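Local coordinates for putative acetoin utilization protein, acetoin dehydrogenase (Thermus thermophilus, PDB 5AWE), which is of unknown function but pairs two CBS domains with an ACT domain, an architecture consistent with ligand-responsive regulation, at residues V85-A90 against G108-E113. Residues are numbered along the deposited sequence; the frame is centred on the assembly and turned at random.
Sequences VVTVEA and GLPVME
With CG1 anti to the backbone N (chi1 -174°), Val-85 lays that methyl against the ring of Pro-110, CG1 to CG 3.7 Å. Val-86 instead has CG1 anti to the carbonyl carbon (chi1 -51°), which leaves CG2 between the backbone N and the carbonyl carbon, and this second branch meets CD1 of Leu-109 at 3.4 Å. The other methyl of the leucine, CD2, lies 3.7 Å from CG2 of Val-88, the two side chains crossing at about a right angle. Leu-109 therefore spans two valines with its two branches while also touching Leu-100 and Met-101 of helix 94-103; an alanine here would probably leave Val-86 and Val-88 without their shared partner and open a gap beneath the helix. Strand 88-89, helix 94-103 and strand 108-113 form a beta-alpha-beta unit of a CBS domain, and the pairing of its strands is parallel: Val-88 is bridged to Val-111 and Glu-89 to Met-112. Three backbone bonds define the register. Val-88 N to Pro-110 O is weak at 3.3 Å, whereas Met-112 N to Val-88 O is 2.9 Å and Ala-90 N to Met-112 O is 2.7 Å. On the sheet face that carries Met-112, CG of this selenomethionine packs 3.7 Å from CB of Thr-87 before the chain bends away, and Leu-43 of strand 42-48 touches both residues. Ala-90 rests its CB 3.8 Å from CG1 of Val-111; beyond it, Glu-113 directs its carboxylate to a salt bridge with Arg-4.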
loop_
_atom_site.group_PDB
_atom_site.type_symbol
_atom_site.label_atom_id
_atom_site.label_comp_id
_atom_site.label_asym_id
_atom_site.label_seq_id
_atom_site.Cartn_x
_atom_site.Cartn_y
_atom_site.Cartn_z
ATOM N N VAL A 85 -28.616 -8.171 -7.933
ATOM C CA VAL A 85 -27.806 -8.761 -8.996
ATOM C C VAL A 85 -28.640 -9.012 -10.252
ATOM O O VAL A 85 -29.738 -9.553 -10.172
ATOM C CB VAL A 85 -27.188 -10.104 -8.552
ATOM C CG1 VAL A 85 -26.244 -10.619 -9.631
ATOM C CG2 VAL A 85 -26.459 -9.936 -7.225
ATOM N N VAL A 86 -28.118 -8.621 -11.409
ATOM C CA VAL A 86 -28.798 -8.911 -12.666
ATOM C C VAL A 86 -28.398 -10.310 -13.125
ATOM O O VAL A 86 -27.210 -10.632 -13.204
ATOM C CB VAL A 86 -28.429 -7.882 -13.777
ATOM C CG1 VAL A 86 -28.617 -6.454 -13.260
ATOM C CG2 VAL A 86 -27.008 -8.091 -14.237
ATOM N N THR A 87 -29.394 -11.140 -13.424
ATOM C CA THR A 87 -29.146 -12.527 -13.796
ATOM C C THR A 87 -29.926 -12.926 -15.055
ATOM O O THR A 87 -30.787 -12.184 -15.523
ATOM C CB THR A 87 -29.544 -13.457 -12.657
ATOM O OG1 THR A 87 -30.962 -13.382 -12.454
ATOM C CG2 THR A 87 -28.840 -13.038 -11.381
ATOM N N VAL A 88 -29.597 -14.091 -15.604
ATOM C CA VAL A 88 -30.385 -14.712 -16.663
ATOM C C VAL A 88 -30.704 -16.155 -16.310
ATOM O O VAL A 88 -29.937 -16.818 -15.603
ATOM C CB VAL A 88 -29.639 -14.734 -18.016
ATOM C CG1 VAL A 88 -30.117 -13.603 -18.894
ATOM C CG2 VAL A 88 -28.147 -14.645 -17.786
ATOM N N GLU A 89 -31.831 -16.642 -16.818
ATOM C CA GLU A 89 -32.214 -18.033 -16.620
ATOM C C GLU A 89 -31.404 -18.917 -17.559
ATOM O O GLU A 89 -31.127 -18.539 -18.694
ATOM C CB GLU A 89 -33.706 -18.216 -16.901
ATOM C CG GLU A 89 -34.548 -16.982 -16.603
ATOM C CD GLU A 89 -34.501 -15.956 -17.730
ATOM O OE1 GLU A 89 -35.196 -16.162 -18.749
ATOM O OE2 GLU A 89 -33.773 -14.947 -17.601
ATOM N N ALA A 90 -31.015 -20.091 -17.078
ATOM C CA ALA A 90 -30.246 -21.026 -17.889
ATOM C C ALA A 90 -30.942 -21.296 -19.230
ATOM O O ALA A 90 -30.289 -21.391 -20.272
ATOM C CB ALA A 90 -30.053 -22.334 -17.122
ATOM N N GLY A 108 -20.343 -9.793 -17.267
ATOM C CA GLY A 108 -20.605 -11.122 -16.754
ATOM C C GLY A 108 -21.971 -11.207 -16.109
ATOM O O GLY A 108 -22.550 -10.189 -15.727
ATOM N N LEU A 109 -22.489 -12.424 -15.980
ATOM C CA LEU A 109 -23.882 -12.608 -15.604
ATOM C C LEU A 109 -24.099 -13.947 -14.907
ATOM O O LEU A 109 -23.844 -15.009 -15.481
ATOM C CB LEU A 109 -24.744 -12.559 -16.867
ATOM C CG LEU A 109 -25.914 -11.586 -17.017
ATOM C CD1 LEU A 109 -25.536 -10.199 -16.512
ATOM C CD2 LEU A 109 -26.300 -11.537 -18.500
ATOM N N PRO A 110 -24.551 -13.916 -13.651
ATOM C CA PRO A 110 -24.781 -15.191 -12.968
ATOM C C PRO A 110 -25.929 -15.905 -13.690
ATOM O O PRO A 110 -26.897 -15.264 -14.102
ATOM C CB PRO A 110 -25.164 -14.775 -11.545
ATOM C CG PRO A 110 -24.575 -13.404 -11.385
ATOM C CD PRO A 110 -24.678 -12.767 -12.743
ATOM N N VAL A 111 -25.821 -17.217 -13.858
ATOM C CA VAL A 111 -26.883 -17.950 -14.525
ATOM C C VAL A 111 -27.672 -18.742 -13.504
ATOM O O VAL A 111 -27.106 -19.410 -12.638
ATOM C CB VAL A 111 -26.335 -18.911 -15.609
ATOM C CG1 VAL A 111 -27.492 -19.629 -16.299
ATOM C CG2 VAL A 111 -25.509 -18.129 -16.630
HETATM N N MSE A 112 -28.990 -18.651 -13.611
HETATM C CA MSE A 112 -29.881 -19.173 -12.587
HETATM C C MSE A 112 -30.822 -20.228 -13.144
HETATM O O MSE A 112 -31.093 -20.270 -14.343
HETATM C CB MSE A 112 -30.713 -18.033 -11.989
HETATM C CG MSE A 112 -29.883 -16.895 -11.417
HETATM SE SE MSE A 112 -28.870 -17.453 -10.041
HETATM C CE MSE A 112 -30.120 -17.935 -8.903
ATOM N N GLU A 113 -31.313 -21.084 -12.259
ATOM C CA GLU A 113 -32.580 -21.768 -12.479
ATOM C C GLU A 113 -33.545 -21.329 -11.381
ATOM O O GLU A 113 -33.533 -21.851 -10.262
ATOM C CB GLU A 113 -32.374 -23.280 -12.454
ATOM C CG GLU A 113 -31.560 -23.786 -13.631
ATOM C CD GLU A 113 -31.286 -25.266 -13.558
ATOM O OE1 GLU A 113 -31.901 -25.936 -12.704
ATOM O OE2 GLU A 113 -30.455 -25.758 -14.351
#